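Local structure of GTPase-activating protein BEM3 (Saccharomyces cerevisiae S288C, 6FSF) at residues A[19-24]-A[39-44]; A[88-93]-A[157-162]; A[143-148]-A[225-230]; A[186-191]-A[207-212]. The protein stimulates GTP hydrolysis by Cdc42 and, less efficiently, Rho1 and binds phosphatidylinositol 3-phosphate, this chain being its tandem PX-PH piece. One frame throughout, in Å; residues are numbered along the deposited sequence.

Interaction 1 (A[19-24]-A[39-44]); sequences IQIEVL and IAIIDR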
loop_
_atom_site.group_PDB
_atom_site.type_symbol
_atom_site.label_atom_id
_atom_site.label_comp_id
_atom_site.label_asym_id
_atom_site.label_seq_id
_atom_site.Cartn_x
_atom_site.Cartn_y
_atom_site.Cartn_z
ATOM N N ILE A 19 -9.955 15.856 -8.100
ATOM C CA ILE A 19 -8.912 14.846 -7.982
ATOM C C ILE A 19 -9.521 13.534 -7.507
ATOM O O ILE A 19 -10.527 13.511 -6.788
ATOM C CB ILE A 19 -7.773 15.279 -7.029
ATOM C CG1 ILE A 19 -8.297 15.477 -5.600
ATOM C CG2 ILE A 19 -7.091 16.540 -7.539
ATOM C CD1 ILE A 19 -7.198 15.639 -4.563
ATOM N N GLN A 20 -8.906 12.434 -7.934
ATOM C CA GLN A 20 -9.164 11.117 -7.377
ATOM C C GLN A 20 -7.933 10.661 -6.609
ATOM O O GLN A 20 -6.808 11.063 -6.919
ATOM C CB GLN A 20 -9.502 10.100 -8.469
ATOM C CG GLN A 20 -10.551 10.553 -9.462
ATOM C CD GLN A 20 -10.658 9.612 -10.645
ATOM O OE1 GLN A 20 -10.537 10.029 -11.796
ATOM N NE2 GLN A 20 -10.883 8.333 -10.366
ATOM N N ILE A 21 -8.151 9.820 -5.602
ATOM C CA ILE A 21 -7.061 9.256 -4.817
ATOM C C ILE A 21 -7.035 7.751 -5.023
ATOM O O ILE A 21 -8.056 7.128 -5.326
ATOM C CB ILE A 21 -7.182 9.609 -3.313
ATOM C CG1 ILE A 21 -8.336 8.841 -2.649
ATOM C CG2 ILE A 21 -7.363 11.108 -3.131
ATOM C CD1 ILE A 21 -7.900 7.593 -1.888
ATOM N N GLU A 22 -5.850 7.169 -4.862
ATOM C CA GLU A 22 -5.691 5.718 -4.896
ATOM C C GLU A 22 -4.568 5.348 -3.942
ATOM O O GLU A 22 -3.410 5.692 -4.185
ATOM C CB GLU A 22 -5.399 5.216 -6.306
ATOM C CG GLU A 22 -5.349 3.695 -6.404
ATOM C CD GLU A 22 -5.012 3.203 -7.797
ATOM O OE1 GLU A 22 -4.822 4.048 -8.700
ATOM O OE2 GLU A 22 -4.937 1.970 -7.991
ATOM N N VAL A 23 -4.918 4.665 -2.855
ATOM C CA VAL A 23 -3.919 4.124 -1.942
ATOM C C VAL A 23 -3.248 2.949 -2.645
ATOM O O VAL A 23 -3.887 1.926 -2.905
ATOM C CB VAL A 23 -4.547 3.698 -0.609
ATOM C CG1 VAL A 23 -3.479 3.206 0.353
ATOM C CG2 VAL A 23 -5.325 4.855 0.001
ATOM N N LEU A 24 -1.968 3.101 -2.974
ATOM C CA LEU A 24 -1.264 2.086 -3.747
ATOM C C LEU A 24 -0.638 1.002 -2.882
ATOM O O LEU A 24 -0.485 -0.135 -3.345
ATOM C CB LEU A 24 -0.176 2.739 -4.607
ATOM C CG LEU A 24 -0.622 3.771 -5.649
ATOM C CD1 LEU A 24 0.585 4.380 -6.349
ATOM C CD2 LEU A 24 -1.574 3.152 -6.662
ATOM N N ILE A 39 0.330 6.938 -1.436
ATOM C CA ILE A 39 -0.951 7.438 -1.919
ATOM C C ILE A 39 -0.724 8.204 -3.214
ATOM O O ILE A 39 0.179 9.046 -3.293
ATOM C CB ILE A 39 -1.638 8.341 -0.876
ATOM C CG1 ILE A 39 -1.903 7.564 0.409
ATOM C CG2 ILE A 39 -2.927 8.924 -1.440
ATOM C CD1 ILE A 39 -2.295 8.437 1.569
ATOM N N ALA A 40 -1.552 7.928 -4.219
ATOM C CA ALA A 40 -1.460 8.591 -5.510
ATOM C C ALA A 40 -2.599 9.588 -5.668
ATOM O O ALA A 40 -3.749 9.292 -5.333
ATOM C CB ALA A 40 -1.491 7.572 -6.649
ATOM N N ILE A 41 -2.269 10.770 -6.181
ATOM C CA ILE A 41 -3.241 11.817 -6.471
ATOM C C ILE A 41 -3.379 11.919 -7.983
ATOM O O ILE A 41 -2.376 12.044 -8.697
ATOM C CB ILE A 41 -2.823 13.164 -5.856
ATOM C CG1 ILE A 41 -2.850 13.081 -4.330
ATOM C CG2 ILE A 41 -3.738 14.277 -6.335
ATOM C CD1 ILE A 41 -4.232 12.855 -3.760
ATOM N N ILE A 42 -4.617 11.859 -8.469
ATOM C CA ILE A 42 -4.904 11.709 -9.890
ATOM C C ILE A 42 -5.866 12.808 -10.323
ATOM O O ILE A 42 -6.872 13.061 -9.650
ATOM C CB ILE A 42 -5.492 10.316 -10.196
ATOM C CG1 ILE A 42 -4.421 9.240 -9.997
ATOM C CG2 ILE A 42 -6.065 10.267 -11.604
ATOM C CD1 ILE A 42 -4.944 7.959 -9.379
ATOM N N ASP A 43 -5.554 13.460 -11.442
ATOM C CA ASP A 43 -6.462 14.443 -12.018
ATOM C C ASP A 43 -7.669 13.737 -12.622
ATOM O O ASP A 43 -7.521 12.822 -13.436
ATOM C CB ASP A 43 -5.744 15.281 -13.080
ATOM C CG ASP A 43 -6.671 16.266 -13.771
ATOM O OD1 ASP A 43 -6.962 16.076 -14.974
ATOM O OD2 ASP A 43 -7.114 17.228 -13.112
ATOM N N ARG A 44 -8.865 14.171 -12.219
ATOM C CA ARG A 44 -10.090 13.466 -12.595
ATOM C C ARG A 44 -10.297 13.455 -14.106
ATOM O O ARG A 44 -10.533 12.399 -14.704
ATOM C CB ARG A 44 -11.289 14.112 -11.903
ATOM C CG ARG A 44 -12.631 13.498 -12.261
ATOM C CD ARG A 44 -13.101 12.535 -11.184
ATOM N NE ARG A 44 -13.258 13.210 -9.900
ATOM C CZ ARG A 44 -13.629 12.609 -8.773
ATOM N NH1 ARG A 44 -13.883 11.308 -8.761
ATOM N NH2 ARG A 44 -13.743 13.313 -7.655
#

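Interaction 2 (A[88-93]-A[157-162]); sequences LSPTKV and STWRVR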
loop_
_atom_site.group_PDB
_atom_site.type_symbol
_atom_site.label_atom_id
_atom_site.label_comp_id
_atom_site.label_asym_id
_atom_site.label_seq_id
_atom_site.Cartn_x
_atom_site.Cartn_y
_atom_site.Cartn_z
ATOM N N LEU A 88 1.697 -8.467 11.482
ATOM C CA LEU A 88 1.709 -8.445 10.023
ATOM C C LEU A 88 1.175 -9.758 9.455
ATOM O O LEU A 88 1.771 -10.820 9.668
ATOM C CB LEU A 88 3.121 -8.185 9.505
ATOM C CG LEU A 88 3.253 -7.952 7.995
ATOM C CD1 LEU A 88 2.600 -6.637 7.614
ATOM C CD2 LEU A 88 4.704 -7.989 7.522
ATOM N N SER A 89 0.062 -9.684 8.726
ATOM C CA SER A 89 -0.513 -10.827 8.034
ATOM C C SER A 89 -1.058 -10.354 6.692
ATOM O O SER A 89 -1.483 -9.202 6.571
ATOM C CB SER A 89 -1.639 -11.488 8.844
ATOM O OG SER A 89 -2.881 -10.850 8.597
ATOM N N PRO A 90 -1.047 -11.219 5.674
ATOM C CA PRO A 90 -1.538 -10.784 4.353
ATOM C C PRO A 90 -2.990 -10.337 4.349
ATOM O O PRO A 90 -3.339 -9.405 3.612
ATOM C CB PRO A 90 -1.326 -12.030 3.482
ATOM C CG PRO A 90 -0.225 -12.771 4.150
ATOM C CD PRO A 90 -0.422 -12.551 5.620
ATOM N N THR A 91 -3.851 -10.976 5.147
ATOM C CA THR A 91 -5.265 -10.613 5.121
ATOM C C THR A 91 -5.512 -9.253 5.766
ATOM O O THR A 91 -6.437 -8.536 5.362
ATOM C CB THR A 91 -6.104 -11.695 5.803
ATOM O OG1 THR A 91 -7.487 -11.324 5.772
ATOM C CG2 THR A 91 -5.666 -11.892 7.248
ATOM N N LYS A 92 -4.700 -8.878 6.760
ATOM C CA LYS A 92 -4.821 -7.546 7.345
ATOM C C LYS A 92 -4.285 -6.476 6.400
ATOM O O LYS A 92 -4.873 -5.395 6.277
ATOM C CB LYS A 92 -4.082 -7.479 8.680
ATOM C CG LYS A 92 -4.606 -8.410 9.761
ATOM C CD LYS A 92 -3.896 -8.114 11.068
ATOM C CE LYS A 92 -3.843 -9.324 11.976
ATOM N NZ LYS A 92 -2.960 -9.061 13.146
ATOM N N VAL A 93 -3.163 -6.761 5.736
ATOM C CA VAL A 93 -2.583 -5.816 4.784
ATOM C C VAL A 93 -3.571 -5.516 3.666
ATOM O O VAL A 93 -3.745 -4.361 3.256
ATOM C CB VAL A 93 -1.257 -6.371 4.232
ATOM C CG1 VAL A 93 -0.766 -5.535 3.062
ATOM C CG2 VAL A 93 -0.213 -6.425 5.333
ATOM N N SER A 157 6.472 -19.464 11.723
ATOM C CA SER A 157 6.298 -19.076 10.323
ATOM C C SER A 157 5.640 -17.692 10.292
ATOM O O SER A 157 4.434 -17.552 10.078
ATOM C CB SER A 157 5.474 -20.111 9.551
ATOM O OG SER A 157 6.109 -21.378 9.567
ATOM N N THR A 158 6.448 -16.662 10.506
ATOM C CA THR A 158 5.981 -15.288 10.438
ATOM C C THR A 158 6.193 -14.722 9.036
ATOM O O THR A 158 6.962 -15.251 8.231
ATOM C CB THR A 158 6.705 -14.417 11.469
ATOM O OG1 THR A 158 8.124 -14.555 11.304
ATOM C CG2 THR A 158 6.320 -14.831 12.882
ATOM N N TRP A 159 5.479 -13.641 8.747
ATOM C CA TRP A 159 5.594 -12.936 7.480
ATOM C C TRP A 159 6.596 -11.794 7.600
ATOM O O TRP A 159 6.773 -11.204 8.669
ATOM C CB TRP A 159 4.236 -12.390 7.026
ATOM C CG TRP A 159 3.197 -13.453 6.833
ATOM C CD1 TRP A 159 2.287 -13.888 7.751
ATOM C CD2 TRP A 159 2.967 -14.222 5.646
ATOM N NE1 TRP A 159 1.503 -14.878 7.210
ATOM C CE2 TRP A 159 1.901 -15.103 5.918
ATOM C CE3 TRP A 159 3.557 -14.250 4.377
ATOM C CZ2 TRP A 159 1.412 -16.000 4.972
ATOM C CZ3 TRP A 159 3.070 -15.144 3.438
ATOM C CH2 TRP A 159 2.009 -16.008 3.740
ATOM N N ARG A 160 7.254 -11.491 6.482
ATOM C CA ARG A 160 8.246 -10.427 6.417
ATOM C C ARG A 160 8.117 -9.703 5.083
ATOM O O ARG A 160 7.847 -10.326 4.052
ATOM C CB ARG A 160 9.668 -10.974 6.590
ATOM C CG ARG A 160 9.985 -12.160 5.683
ATOM C CD ARG A 160 11.412 -12.657 5.869
ATOM N NE ARG A 160 11.662 -13.160 7.215
ATOM C CZ ARG A 160 12.861 -13.521 7.660
ATOM N NH1 ARG A 160 13.007 -13.971 8.900
ATOM N NH2 ARG A 160 13.918 -13.426 6.866
ATOM N N VAL A 161 8.314 -8.388 5.110
ATOM C CA VAL A 161 8.202 -7.561 3.912
ATOM C C VAL A 161 9.433 -7.767 3.041
ATOM O O VAL A 161 10.570 -7.682 3.520
ATOM C CB VAL A 161 8.029 -6.080 4.289
ATOM C CG1 VAL A 161 7.912 -5.222 3.040
ATOM C CG2 VAL A 161 6.816 -5.902 5.192
ATOM N N ARG A 162 9.209 -8.033 1.757
ATOM C CA ARG A 162 10.278 -8.175 0.783
ATOM C C ARG A 162 9.948 -7.345 -0.447
ATOM O O ARG A 162 8.779 -7.105 -0.757
ATOM C CB ARG A 162 10.484 -9.640 0.371
ATOM C CG ARG A 162 11.136 -10.502 1.434
ATOM C CD ARG A 162 12.583 -10.095 1.645
ATOM N NE ARG A 162 12.845 -9.712 3.027
ATOM C CZ ARG A 162 13.287 -10.547 3.961
ATOM N NH1 ARG A 162 13.517 -11.818 3.659
ATOM N NH2 ARG A 162 13.498 -10.113 5.196
#

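Interaction 3 (A[143-148]-A[225-230]); sequences GSLLLR and ICTETS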
loop_
_atom_site.group_PDB
_atom_site.type_symbol
_atom_site.label_atom_id
_atom_site.label_comp_id
_atom_site.label_asym_id
_atom_site.label_seq_id
_atom_site.Cartn_x
_atom_site.Cartn_y
_atom_site.Cartn_z
ATOM N N GLY A 143 7.600 -5.037 -7.199
ATOM C CA GLY A 143 6.572 -4.683 -6.241
ATOM C C GLY A 143 6.908 -5.213 -4.864
ATOM O O GLY A 143 7.795 -6.045 -4.682
ATOM N N SER A 144 6.172 -4.705 -3.881
ATOM C CA SER A 144 6.319 -5.155 -2.505
ATOM C C SER A 144 5.609 -6.490 -2.314
ATOM O O SER A 144 4.521 -6.711 -2.853
ATOM C CB SER A 144 5.752 -4.116 -1.538
ATOM O OG SER A 144 6.422 -2.876 -1.673
ATOM N N LEU A 145 6.234 -7.381 -1.545
ATOM C CA LEU A 145 5.699 -8.717 -1.330
ATOM C C LEU A 145 5.800 -9.080 0.144
ATOM O O LEU A 145 6.563 -8.477 0.902
ATOM C CB LEU A 145 6.436 -9.762 -2.182
ATOM C CG LEU A 145 6.431 -9.569 -3.697
ATOM C CD1 LEU A 145 7.338 -10.591 -4.368
ATOM C CD2 LEU A 145 5.020 -9.659 -4.249
ATOM N N LEU A 146 5.019 -10.080 0.540
ATOM C CA LEU A 146 5.058 -10.645 1.883
ATOM C C LEU A 146 5.522 -12.091 1.789
ATOM O O LEU A 146 4.974 -12.871 1.005
ATOM C CB LEU A 146 3.691 -10.559 2.566
ATOM C CG LEU A 146 3.203 -9.146 2.900
ATOM C CD1 LEU A 146 1.819 -9.176 3.528
ATOM C CD2 LEU A 146 4.191 -8.445 3.819
ATOM N N LEU A 147 6.530 -12.446 2.584
ATOM C CA LEU A 147 7.216 -13.726 2.468
ATOM C C LEU A 147 7.118 -14.516 3.765
ATOM O O LEU A 147 7.306 -13.967 4.855
ATOM C CB LEU A 147 8.690 -13.520 2.099
ATOM C CG LEU A 147 9.564 -14.771 2.003
ATOM C CD1 LEU A 147 9.057 -15.702 0.914
ATOM C CD2 LEU A 147 11.010 -14.381 1.749
ATOM N N ARG A 148 6.834 -15.813 3.636
ATOM C CA ARG A 148 6.802 -16.739 4.757
ATOM C C ARG A 148 7.573 -18.000 4.392
ATOM O O ARG A 148 7.620 -18.400 3.225
ATOM C CB ARG A 148 5.359 -17.109 5.153
ATOM C CG ARG A 148 5.248 -18.049 6.351
ATOM C CD ARG A 148 3.805 -18.463 6.613
ATOM N NE ARG A 148 3.243 -19.275 5.534
ATOM C CZ ARG A 148 3.215 -20.606 5.531
ATOM N NH1 ARG A 148 3.721 -21.288 6.551
ATOM N NH2 ARG A 148 2.678 -21.255 4.507
ATOM N N ILE A 225 4.491 -16.521 -0.895
ATOM C CA ILE A 225 4.545 -15.114 -1.268
ATOM C C ILE A 225 3.126 -14.606 -1.479
ATOM O O ILE A 225 2.331 -15.243 -2.178
ATOM C CB ILE A 225 5.392 -14.899 -2.538
ATOM C CG1 ILE A 225 6.825 -15.384 -2.307
ATOM C CG2 ILE A 225 5.375 -13.437 -2.951
ATOM C CD1 ILE A 225 7.602 -15.621 -3.581
ATOM N N CYS A 226 2.813 -13.460 -0.880
ATOM C CA CYS A 226 1.516 -12.822 -1.025
ATOM C C CYS A 226 1.697 -11.395 -1.525
ATOM O O CYS A 226 2.687 -10.730 -1.207
ATOM C CB CYS A 226 0.746 -12.812 0.301
ATOM S SG CYS A 226 0.370 -14.444 0.970
ATOM N N THR A 227 0.736 -10.935 -2.318
ATOM C CA THR A 227 0.690 -9.554 -2.769
ATOM C C THR A 227 -0.315 -8.768 -1.935
ATOM O O THR A 227 -1.108 -9.327 -1.178
ATOM C CB THR A 227 0.328 -9.475 -4.256
ATOM O OG1 THR A 227 -0.813 -10.301 -4.523
ATOM C CG2 THR A 227 1.496 -9.930 -5.120
ATOM N N GLU A 228 -0.274 -7.444 -2.085
ATOM C CA GLU A 228 -1.174 -6.591 -1.319
ATOM C C GLU A 228 -2.597 -6.618 -1.860
ATOM O O GLU A 228 -3.547 -6.394 -1.101
ATOM C CB GLU A 228 -0.644 -5.157 -1.293
ATOM C CG GLU A 228 0.664 -5.006 -0.538
ATOM C CD GLU A 228 1.083 -3.560 -0.390
ATOM O OE1 GLU A 228 1.968 -3.113 -1.149
ATOM O OE2 GLU A 228 0.515 -2.869 0.481
ATOM N N THR A 229 -2.766 -6.888 -3.151
ATOM C CA THR A 229 -4.080 -6.965 -3.770
ATOM C C THR A 229 -4.184 -8.246 -4.586
ATOM O O THR A 229 -3.178 -8.870 -4.934
ATOM C CB THR A 229 -4.360 -5.755 -4.676
ATOM O OG1 THR A 229 -3.448 -5.765 -5.783
ATOM C CG2 THR A 229 -4.198 -4.453 -3.904
ATOM N N SER A 230 -5.426 -8.635 -4.884
ATOM C CA SER A 230 -5.641 -9.796 -5.738
ATOM C C SER A 230 -5.253 -9.503 -7.182
ATOM O O SER A 230 -4.846 -10.415 -7.911
ATOM C CB SER A 230 -7.097 -10.252 -5.654
ATOM O OG SER A 230 -7.972 -9.264 -6.166
HETATM O O HOH W 1 1.824 -6.360 -3.849
#

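Interaction 4 (A[186-191]-A[207-212]); sequences RQSSIE and FLITEH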
loop_
_atom_site.group_PDB
_atom_site.type_symbol
_atom_site.label_atom_id
_atom_site.label_comp_id
_atom_site.label_asym_id
_atom_site.label_seq_id
_atom_site.Cartn_x
_atom_site.Cartn_y
_atom_site.Cartn_z
ATOM N N ARG A 186 13.088 -21.523 -13.598
ATOM C CA ARG A 186 13.147 -22.735 -14.409
ATOM C C ARG A 186 13.233 -23.988 -13.547
ATOM O O ARG A 186 12.790 -25.063 -13.970
ATOM C CB ARG A 186 14.334 -22.669 -15.367
ATOM C CG ARG A 186 14.298 -21.479 -16.307
ATOM C CD ARG A 186 15.532 -21.447 -17.187
ATOM N NE ARG A 186 15.802 -20.105 -17.692
ATOM C CZ ARG A 186 16.472 -19.177 -17.016
ATOM N NH1 ARG A 186 16.940 -19.446 -15.803
ATOM N NH2 ARG A 186 16.675 -17.980 -17.549
ATOM N N GLN A 187 13.800 -23.877 -12.345
ATOM C CA GLN A 187 13.893 -25.021 -11.445
ATOM C C GLN A 187 12.635 -25.218 -10.607
ATOM O O GLN A 187 12.459 -26.290 -10.016
ATOM C CB GLN A 187 15.096 -24.867 -10.510
ATOM C CG GLN A 187 16.453 -24.773 -11.200
ATOM C CD GLN A 187 16.970 -26.125 -11.661
ATOM O OE1 GLN A 187 16.286 -26.853 -12.385
ATOM N NE2 GLN A 187 18.182 -26.470 -11.236
ATOM N N SER A 188 11.752 -24.227 -10.561
ATOM C CA SER A 188 10.691 -24.178 -9.568
ATOM C C SER A 188 9.324 -24.445 -10.186
ATOM O O SER A 188 9.146 -24.460 -11.406
ATOM C CB SER A 188 10.687 -22.821 -8.852
ATOM O OG SER A 188 10.622 -21.763 -9.783
ATOM N N SER A 189 8.352 -24.666 -9.303
ATOM C CA SER A 189 6.952 -24.822 -9.661
ATOM C C SER A 189 6.127 -23.805 -8.884
ATOM O O SER A 189 6.520 -23.364 -7.799
ATOM C CB SER A 189 6.458 -26.245 -9.365
ATOM O OG SER A 189 6.589 -26.558 -7.989
ATOM N N ILE A 190 4.983 -23.426 -9.449
ATOM C CA ILE A 190 4.158 -22.353 -8.907
ATOM C C ILE A 190 2.716 -22.828 -8.815
ATOM O O ILE A 190 2.209 -23.491 -9.728
ATOM C CB ILE A 190 4.259 -21.072 -9.766
ATOM C CG1 ILE A 190 5.704 -20.584 -9.855
ATOM C CG2 ILE A 190 3.373 -19.971 -9.198
ATOM C CD1 ILE A 190 6.467 -21.094 -11.066
ATOM N N GLU A 191 2.058 -22.488 -7.707
ATOM C CA GLU A 191 0.656 -22.821 -7.497
ATOM C C GLU A 191 0.003 -21.729 -6.664
ATOM O O GLU A 191 0.630 -21.174 -5.758
ATOM C CB GLU A 191 0.501 -24.179 -6.799
ATOM C CG GLU A 191 1.197 -24.264 -5.445
ATOM C CD GLU A 191 0.976 -25.596 -4.754
ATOM O OE1 GLU A 191 0.087 -26.353 -5.196
ATOM O OE2 GLU A 191 1.691 -25.886 -3.773
ATOM N N PHE A 207 0.672 -17.346 -3.260
ATOM C CA PHE A 207 1.072 -18.452 -4.114
ATOM C C PHE A 207 2.348 -19.061 -3.551
ATOM O O PHE A 207 3.050 -18.446 -2.744
ATOM C CB PHE A 207 1.268 -18.006 -5.567
ATOM C CG PHE A 207 2.050 -16.731 -5.712
ATOM C CD1 PHE A 207 1.399 -15.516 -5.861
ATOM C CD2 PHE A 207 3.435 -16.746 -5.703
ATOM C CE1 PHE A 207 2.114 -14.342 -5.996
ATOM C CE2 PHE A 207 4.157 -15.575 -5.837
ATOM C CZ PHE A 207 3.495 -14.372 -5.984
ATOM N N LEU A 208 2.642 -20.283 -3.987
ATOM C CA LEU A 208 3.784 -21.044 -3.496
ATOM C C LEU A 208 4.768 -21.290 -4.629
ATOM O O LEU A 208 4.377 -21.741 -5.710
ATOM C CB LEU A 208 3.335 -22.379 -2.894
ATOM C CG LEU A 208 4.443 -23.391 -2.588
ATOM C CD1 LEU A 208 5.440 -22.803 -1.602
ATOM C CD2 LEU A 208 3.861 -24.693 -2.059
ATOM N N ILE A 209 6.041 -21.002 -4.374
ATOM C CA ILE A 209 7.127 -21.284 -5.307
ATOM C C ILE A 209 7.993 -22.378 -4.696
ATOM O O ILE A 209 8.587 -22.186 -3.629
ATOM C CB ILE A 209 7.955 -20.027 -5.615
ATOM C CG1 ILE A 209 7.060 -18.926 -6.187
ATOM C CG2 ILE A 209 9.075 -20.355 -6.585
ATOM C CD1 ILE A 209 7.815 -17.691 -6.628
ATOM N N THR A 210 8.060 -23.526 -5.370
ATOM C CA THR A 210 8.800 -24.693 -4.891
ATOM C C THR A 210 10.002 -24.910 -5.806
ATOM O O THR A 210 9.871 -25.492 -6.887
ATOM C CB THR A 210 7.907 -25.930 -4.849
ATOM O OG1 THR A 210 6.739 -25.655 -4.065
ATOM C CG2 THR A 210 8.654 -27.098 -4.227
ATOM N N GLU A 211 11.175 -24.464 -5.360
ATOM C CA GLU A 211 12.382 -24.470 -6.179
ATOM C C GLU A 211 13.143 -25.778 -5.984
ATOM O O GLU A 211 13.484 -26.141 -4.854
ATOM C CB GLU A 211 13.273 -23.279 -5.830
ATOM C CG GLU A 211 14.431 -23.068 -6.791
ATOM C CD GLU A 211 15.389 -21.991 -6.320
ATOM O OE1 GLU A 211 15.728 -21.983 -5.118
ATOM O OE2 GLU A 211 15.795 -21.150 -7.150
ATOM N N HIS A 212 13.417 -26.471 -7.085
ATOM C CA HIS A 212 14.164 -27.723 -7.037
ATOM C C HIS A 212 15.611 -27.516 -7.479
ATOM O O HIS A 212 16.351 -26.740 -6.873
ATOM C CB HIS A 212 13.495 -28.783 -7.916
ATOM C CG HIS A 212 12.047 -28.997 -7.606
ATOM N ND1 HIS A 212 11.577 -29.164 -6.321
ATOM C CD2 HIS A 212 10.964 -29.073 -8.415
ATOM C CE1 HIS A 212 10.268 -29.333 -6.352
ATOM N NE2 HIS A 212 9.870 -29.282 -7.610
#

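Interaction 1 (A[19-24]-A[39-44])
Gln20 and Ile42 face each other as an antiparallel hydrogen-bonded pair, and the next such pair is Glu22 with Ala40. This is a beta hairpin of the PX domain. The Gln20 N to Ile42 O bond, 2.7 Å, is nearly straight at 162° and lies in the carbonyl plane. The side chain of Gln20 begins at CB, 4.1 Å from Ile42 O. With CG beside the backbone N (chi1 -49°), the chain runs extended toward Arg44 and crosses it at about a right angle. CG lies 3.5 Å from Arg44 NH1, over a face of the guanidinium; the amide carbon CD comes to 3.8 Å from Arg44 CD. At the tip, OE1 stays 3.6 Å from both Arg44 CA and CD, and the amide and guanidinium planes are only 10° apart. A long, flat, uncharged side chain suits this place; an alanine here would probably leave one guanidinium face without its CG cover and the Arg44 chain freer to turn. Arg44 NH2 bonds to Gly17 O. On the other sheet face beta-branched isoleucines pack across the strands, Ile41 CD1 meeting Ile21 CG2 at 3.6 Å and Ile19 CD1 at 4.1 Å. That apolar face is covered by helix 90-107, where Asn101, Tyr104 and Thr105 touch Ile21, while strand 49-55 continues the sheet beyond Ile39 and Ile41.

Interaction 2 (A[88-93]-A[157-162])
Pro90 lays its ring across the indole of Trp159, a CH-pi contact between the PX and PH domains at the start of helix 90-107. Its CD stands 3.5 Å from the centroid of the five-membered ring, 14° off the normal, and its CG sits 3.6 Å above the indole plane, over the centre. The indole reaches this place with CG beside the backbone N (chi1 -60°). A bond from Trp159 NE1 to Phe201 O helps fix the ring's rotation, so the indole N-H is satisfied while one face takes the proline. Leu88 has CG anti to its backbone N (chi1 -172°), and its CD2 meets Val161 CG2 at 3.8 Å, the two side chains crossing at about a right angle. Leu88 also leans on Leu146, and Val161 on Leu27, so branched aliphatic residues fill the seam. Proline suits the first turn of a helix, where the absence of an N-H costs no helical bond. Just before it, Ser89 is the N-cap, its OG accepting from Lys92 N at 3.3 Å.

Interaction 3 (A[143-148]-A[225-230])
Leu145 spreads its two methyls over neighbours on segment 225-230: CD1 rests 3.7 Å from Ile225 CG2, and CD2 lies 3.6 Å from Thr227 CG2. With CG beside the backbone N (chi1 -58°), one branch meets Ile225 and the other lies alongside Thr227. Leu147 adds CD1 against Ile225 CG1 at 3.9 Å. An alanine in place of Leu145 would probably open a gap beside Thr227 and Ile225, although CB would still touch Ile225 CG2. Trp236 of helix 230-240 packs on both Leu145 and Thr227. A C-terminal helix packed against a seven-stranded antiparallel sheet is characteristic of the PH fold; here the first strand, 142-148, pairs antiparallel with the last, 221-226. The pairing is made by Leu146 and Cys226, whose backbones exchange two hydrogen bonds; the Cys226 N to Leu146 O bond is 2.9 Å. Their side chains turn to the other face, toward Pro90 and Val93 of the PX helix 90-107. Beyond Cys226 the direct pairing gives way to a water, which donates to Ser144 O and accepts from Glu228 N, 2.9 Å each. Glu228, an extended acid, carries its carboxylate over to the PX strand 19-29, bonding Ser25 OG through OE1 and Thr26 N through OE2. Before helix 230-240, Thr227 OG1 donates to Thr229 O at 2.8 Å, and OG1 of Thr229, the N-cap, accepts from Glu232 N.

Interaction 4 (A[186-191]-A[207-212])
Glu191 and Leu208 form one antiparallel hydrogen-bonded pair and Ser189 with Thr210 the next, four backbone bonds that hold strands 188-193 and 206-211 together. The tightest, Leu208 N to Glu191 O, is 2.8 Å long and runs nearly along the C=O axis; Thr210 N to Ser189 O is the straightest at 168°. At the loop end the bonds are more distorted: Ser189 N stands above the carbonyl plane of Thr210 O, and His212 N, 3.1 Å from Gln187 O, stands 62° out of the Gln187 carbonyl plane. Between these bonds Ser188 and Glu211 come very close, their CA atoms 3.8 Å apart, and a small side chain suits such a pinch. Ser188 OG turns between its backbone N and carbonyl carbon (chi1 54°) and bonds to Lys184 O; Glu211 OE2 accepts from Lys184 N, so both polar tips secure the turn before strand 188-193. Ser188 CB also packs on Ile209 CG2 at 3.7 Å, and Ile190 CG1 follows on Ile209 CG1 at 4.2 Å, carbon-to-carbon contacts on one face of the sheet. On the other face Glu191 lies beside Leu208, pointing the same way, with its CG 3.8 Å from Leu208 CB, so the aliphatic part of the acid packs along the leucine. Ser189 OG rests 3.5 Å from Thr210 CB. Strand 188-193 is outermost in the PH sheet, whereas 206-211 is flanked by strand 221-226 as well. Phe207 and Ile209 meet Ile225 there and reach helix 230-240 at Leu237 and Phe240.

In the fold
From the N terminus, interaction 1 closes first, a short hairpin loop in the PX sheet, complete before any other contact opens. Interaction 2 starts at the head of the PX helix 90-107 and ends in the PH domain, tying the two domains together. It crosses interaction 3, whose first strand, 142-148, lies between the two segments of interaction 2; strands 142-148 and 160-167 are sheet neighbours, and Trp159 packs on Arg148 and Cys226. Interaction 3 then closes a large loop by joining the first PH strand to the last. Nested inside that loop is interaction 4, which pairs strands 188-193 and 206-211 at the far edge of the same sheet, about 35 Å from interaction 1, centre to centre.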